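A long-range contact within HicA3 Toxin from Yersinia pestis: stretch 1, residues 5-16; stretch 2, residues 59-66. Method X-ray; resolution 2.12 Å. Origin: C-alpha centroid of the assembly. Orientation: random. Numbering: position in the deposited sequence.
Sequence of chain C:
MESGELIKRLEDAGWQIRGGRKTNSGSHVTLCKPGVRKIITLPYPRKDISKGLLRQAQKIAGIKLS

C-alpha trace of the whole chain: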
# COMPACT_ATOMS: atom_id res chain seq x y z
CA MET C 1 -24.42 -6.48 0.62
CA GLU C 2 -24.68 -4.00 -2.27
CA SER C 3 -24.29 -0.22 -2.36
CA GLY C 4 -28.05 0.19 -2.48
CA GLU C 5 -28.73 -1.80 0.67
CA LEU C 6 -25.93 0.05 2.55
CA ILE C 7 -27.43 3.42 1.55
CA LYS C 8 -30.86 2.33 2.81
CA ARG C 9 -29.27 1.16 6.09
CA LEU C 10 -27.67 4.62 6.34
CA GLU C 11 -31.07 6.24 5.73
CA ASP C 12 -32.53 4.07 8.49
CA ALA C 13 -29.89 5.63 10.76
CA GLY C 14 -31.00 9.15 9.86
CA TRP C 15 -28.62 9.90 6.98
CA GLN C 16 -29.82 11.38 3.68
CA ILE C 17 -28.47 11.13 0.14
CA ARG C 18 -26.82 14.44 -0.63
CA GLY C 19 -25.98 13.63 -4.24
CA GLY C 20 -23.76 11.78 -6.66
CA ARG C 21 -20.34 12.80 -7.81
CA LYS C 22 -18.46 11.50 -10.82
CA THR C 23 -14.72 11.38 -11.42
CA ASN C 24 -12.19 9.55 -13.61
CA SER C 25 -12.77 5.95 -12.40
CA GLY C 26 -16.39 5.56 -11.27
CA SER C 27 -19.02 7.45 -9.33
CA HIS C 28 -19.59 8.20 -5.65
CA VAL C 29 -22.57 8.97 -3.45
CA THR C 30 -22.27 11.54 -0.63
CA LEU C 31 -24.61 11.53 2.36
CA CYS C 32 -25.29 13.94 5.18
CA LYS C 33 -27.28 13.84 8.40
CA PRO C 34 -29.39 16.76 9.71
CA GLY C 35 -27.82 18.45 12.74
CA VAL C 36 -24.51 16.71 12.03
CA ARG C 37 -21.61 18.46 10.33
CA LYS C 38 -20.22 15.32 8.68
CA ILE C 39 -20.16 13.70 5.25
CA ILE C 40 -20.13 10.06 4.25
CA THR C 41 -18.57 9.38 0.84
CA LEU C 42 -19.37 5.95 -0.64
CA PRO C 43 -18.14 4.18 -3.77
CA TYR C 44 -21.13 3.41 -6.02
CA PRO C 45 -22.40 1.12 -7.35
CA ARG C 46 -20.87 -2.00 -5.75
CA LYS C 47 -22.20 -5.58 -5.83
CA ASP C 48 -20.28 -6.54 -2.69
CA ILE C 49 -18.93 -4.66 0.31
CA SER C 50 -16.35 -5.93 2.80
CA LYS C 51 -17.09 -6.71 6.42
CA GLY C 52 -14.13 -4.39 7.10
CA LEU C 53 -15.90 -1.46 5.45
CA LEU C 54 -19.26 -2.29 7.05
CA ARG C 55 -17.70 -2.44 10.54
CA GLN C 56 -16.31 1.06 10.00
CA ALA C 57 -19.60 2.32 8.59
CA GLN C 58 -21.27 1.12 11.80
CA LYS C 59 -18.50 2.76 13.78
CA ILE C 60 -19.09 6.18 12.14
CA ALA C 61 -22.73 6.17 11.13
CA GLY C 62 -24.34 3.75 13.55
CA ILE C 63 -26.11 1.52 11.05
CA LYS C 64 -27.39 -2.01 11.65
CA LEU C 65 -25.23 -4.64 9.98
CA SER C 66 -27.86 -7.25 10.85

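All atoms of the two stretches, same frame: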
# COMPACT_ATOMS: atom_id res chain seq x y z
N GLU C 5 -28.29 -1.39 -0.66
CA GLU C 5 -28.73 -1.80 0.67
C GLU C 5 -27.99 -1.02 1.78
O GLU C 5 -28.59 -0.68 2.81
CB GLU C 5 -28.54 -3.30 0.88
CG GLU C 5 -29.16 -3.77 2.19
CD GLU C 5 -28.85 -5.22 2.51
OE1 GLU C 5 -28.61 -6.00 1.57
OE2 GLU C 5 -28.86 -5.57 3.71
N LEU C 6 -26.71 -0.73 1.57
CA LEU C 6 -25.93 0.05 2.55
C LEU C 6 -26.51 1.46 2.69
O LEU C 6 -26.69 1.95 3.80
CB LEU C 6 -24.45 0.13 2.14
CG LEU C 6 -23.58 1.09 2.97
CD1 LEU C 6 -23.73 0.81 4.46
CD2 LEU C 6 -22.10 0.99 2.55
N ILE C 7 -26.80 2.10 1.56
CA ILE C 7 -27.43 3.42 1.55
C ILE C 7 -28.77 3.42 2.30
O ILE C 7 -29.06 4.33 3.09
CB ILE C 7 -27.64 3.92 0.09
CG1 ILE C 7 -26.29 4.20 -0.58
CG2 ILE C 7 -28.54 5.15 0.05
CD1 ILE C 7 -26.40 4.70 -2.01
N LYS C 8 -29.59 2.40 2.09
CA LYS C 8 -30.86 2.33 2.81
C LYS C 8 -30.65 2.04 4.31
O LYS C 8 -31.38 2.57 5.14
CB LYS C 8 -31.78 1.30 2.16
CG LYS C 8 -32.14 1.71 0.71
CD LYS C 8 -32.40 0.53 -0.23
CE LYS C 8 -32.36 0.97 -1.70
NZ LYS C 8 -32.16 -0.17 -2.65
N ARG C 9 -29.61 1.30 4.67
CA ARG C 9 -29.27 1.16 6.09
C ARG C 9 -28.80 2.49 6.69
O ARG C 9 -29.07 2.78 7.85
CB ARG C 9 -28.23 0.07 6.30
CG ARG C 9 -28.81 -1.33 6.13
CD ARG C 9 -27.73 -2.38 6.14
NE ARG C 9 -28.28 -3.71 5.87
CZ ARG C 9 -28.83 -4.48 6.80
NH1 ARG C 9 -28.89 -4.06 8.05
NH2 ARG C 9 -29.31 -5.67 6.47
N LEU C 10 -28.11 3.30 5.88
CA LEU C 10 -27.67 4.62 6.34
C LEU C 10 -28.87 5.56 6.52
O LEU C 10 -28.91 6.38 7.45
CB LEU C 10 -26.64 5.21 5.37
CG LEU C 10 -25.24 4.58 5.44
CD1 LEU C 10 -24.40 4.89 4.22
CD2 LEU C 10 -24.52 5.09 6.68
N GLU C 11 -29.85 5.44 5.63
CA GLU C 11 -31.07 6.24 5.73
C GLU C 11 -31.86 5.85 6.97
O GLU C 11 -32.42 6.71 7.65
CB GLU C 11 -31.94 6.07 4.48
CG GLU C 11 -31.38 6.78 3.26
CD GLU C 11 -32.23 6.54 2.03
OE1 GLU C 11 -32.76 5.42 1.89
OE2 GLU C 11 -32.39 7.48 1.22
N ASP C 12 -31.90 4.55 7.27
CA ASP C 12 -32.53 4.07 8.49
C ASP C 12 -31.88 4.68 9.74
O ASP C 12 -32.52 4.82 10.77
CB ASP C 12 -32.45 2.54 8.57
CG ASP C 12 -33.35 1.85 7.55
OD1 ASP C 12 -34.29 2.50 7.03
OD2 ASP C 12 -33.12 0.64 7.28
N ALA C 13 -30.60 5.05 9.63
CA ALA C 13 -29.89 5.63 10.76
C ALA C 13 -29.93 7.15 10.74
O ALA C 13 -29.20 7.81 11.49
CB ALA C 13 -28.44 5.14 10.79
N GLY C 14 -30.78 7.71 9.87
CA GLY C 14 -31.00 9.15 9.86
C GLY C 14 -30.19 9.95 8.84
O GLY C 14 -30.30 11.17 8.79
N TRP C 15 -29.38 9.26 8.04
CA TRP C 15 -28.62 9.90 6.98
C TRP C 15 -29.48 10.12 5.74
O TRP C 15 -30.45 9.40 5.51
CB TRP C 15 -27.38 9.06 6.63
CG TRP C 15 -26.39 9.02 7.76
CD1 TRP C 15 -26.44 8.22 8.87
CD2 TRP C 15 -25.22 9.84 7.91
NE1 TRP C 15 -25.37 8.50 9.70
CE2 TRP C 15 -24.61 9.49 9.14
CE3 TRP C 15 -24.62 10.83 7.13
CZ2 TRP C 15 -23.44 10.09 9.59
CZ3 TRP C 15 -23.46 11.43 7.58
CH2 TRP C 15 -22.88 11.06 8.80
N GLN C 16 -29.11 11.12 4.93
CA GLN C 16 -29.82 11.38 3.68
C GLN C 16 -28.84 11.44 2.52
O GLN C 16 -27.74 11.94 2.70
CB GLN C 16 -30.61 12.69 3.76
CG GLN C 16 -31.74 12.67 4.78
CD GLN C 16 -32.27 14.06 5.13
OE1 GLN C 16 -31.98 15.04 4.43
NE2 GLN C 16 -33.03 14.15 6.21
N LYS C 59 -19.26 2.00 12.81
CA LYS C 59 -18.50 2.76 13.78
C LYS C 59 -18.81 4.26 13.67
O LYS C 59 -19.00 4.93 14.67
CB LYS C 59 -17.01 2.48 13.58
CG LYS C 59 -16.12 3.12 14.59
CD LYS C 59 -14.70 2.59 14.43
CE LYS C 59 -13.77 3.27 15.40
NZ LYS C 59 -14.13 2.90 16.80
N ILE C 60 -18.92 4.75 12.44
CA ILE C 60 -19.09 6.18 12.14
C ILE C 60 -20.54 6.62 12.02
O ILE C 60 -20.90 7.73 12.41
CB ILE C 60 -18.35 6.54 10.81
CG1 ILE C 60 -16.86 6.27 10.96
CG2 ILE C 60 -18.60 7.99 10.42
CD1 ILE C 60 -16.31 6.89 12.20
N ALA C 61 -21.38 5.76 11.47
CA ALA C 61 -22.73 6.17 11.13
C ALA C 61 -23.79 5.50 11.99
O ALA C 61 -24.91 5.99 12.08
CB ALA C 61 -23.01 5.90 9.67
N GLY C 62 -23.44 4.38 12.61
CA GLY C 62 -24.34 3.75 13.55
C GLY C 62 -25.44 2.91 12.92
O GLY C 62 -26.51 2.73 13.49
N ILE C 63 -25.17 2.39 11.73
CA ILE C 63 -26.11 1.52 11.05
C ILE C 63 -26.20 0.14 11.70
O ILE C 63 -25.32 -0.26 12.46
CB ILE C 63 -25.71 1.33 9.58
CG1 ILE C 63 -24.31 0.71 9.50
CG2 ILE C 63 -25.73 2.67 8.87
CD1 ILE C 63 -23.87 0.42 8.07
N LYS C 64 -27.28 -0.58 11.40
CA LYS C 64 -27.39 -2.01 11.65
C LYS C 64 -26.63 -2.75 10.57
O LYS C 64 -26.73 -2.40 9.40
CB LYS C 64 -28.85 -2.48 11.62
CG LYS C 64 -29.73 -1.99 12.74
CD LYS C 64 -31.19 -2.25 12.40
CE LYS C 64 -31.46 -3.74 12.18
NZ LYS C 64 -32.90 -4.00 11.85
N LEU C 65 -25.87 -3.78 10.95
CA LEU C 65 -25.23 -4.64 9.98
C LEU C 65 -26.11 -5.87 9.80
O LEU C 65 -26.08 -6.52 8.76
CB LEU C 65 -23.82 -5.04 10.43
CG LEU C 65 -22.88 -3.87 10.71
CD1 LEU C 65 -21.46 -4.34 10.98
CD2 LEU C 65 -22.92 -2.89 9.55
N SER C 66 -26.91 -6.14 10.83
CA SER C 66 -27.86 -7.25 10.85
C SER C 66 -27.16 -8.58 10.64
O SER C 66 -26.41 -9.03 11.50
CB SER C 66 -28.96 -7.05 9.81
OG SER C 66 -29.96 -6.17 10.30
O HOH W 1 -29.21 0.99 9.94
O HOH W 2 -25.30 8.36 13.12

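What does Arg9 do at the centre of this contact? Its CA-to-CB bond points toward the second stretch, and its long side chain extends along the C-terminal segment, where the guanidinium finds acceptors on two fronts. Within its own helix, NE and NH2 of Arg9 lie 2.9 and 2.8 Å from Glu5 OE2, a salt bridge between residues one helical turn apart. That leaves Arg9 NH1 to reach across: it donates to Lys64 O at 3.0 Å and, weakly but almost in line, to Ser66 OG at 3.3 Å. The hydroxyl of Ser66 sits at the guanidinium edge, while the carbonyl oxygen of Leu65 lies over one face.

How are the backbone groups near the end of the first helix satisfied? Arg9 O receives only a weak bond from the amide of Ala13, Ala13 N to Arg9 O being 3.3 Å, and water 1 supplies a shorter one. This water donates to Arg9 O at 2.8 Å and accepts from Lys64 N at 2.9 Å, so it joins the two backbones. Lys64 thus has both its amide and its carbonyl engaged with Arg9, one through water and one directly, while the Lys64 side chain stays largely exposed, its CB 3.9 Å from Arg9 NH1.

What occupies Trp15 and the carbonyl of Ala61? The indole turns its edge to this carbonyl, and Trp15 NE1 lies 3.5 Å from Ala61 O and 3.4 Å from water 2. The one N-H of Trp15 is shared between these two acceptors, weakly with each; the water in turn donates to Ala61 O at 2.6 Å. Ala61 CB lies 3.5 Å from Trp15 NE1 and 4.0 Å from Trp15 CE2. Gly62 is the first residue to leave helical angles, with a positive phi that favours glycine.

Which apolar groups fill the space between these polar links? Ile63, buried and directed toward the helix, spans several of them. Its CD1 lies 3.6 Å from Leu6 CD1, and its CG2 lies 3.5 Å from Leu10 CD2 and 4.1 Å from Ala13 CB. Leu10 CD2 also meets Ala61 CB at 3.4 Å. Branched Ile63 can therefore touch different residues with different methyls, whereas the short side chain of Ala13 suits the place where the CA atoms come nearest, Ala13 CA 5.6 Å from Ile63 CA. Together the two stretches bury 428 Å², counting both sides.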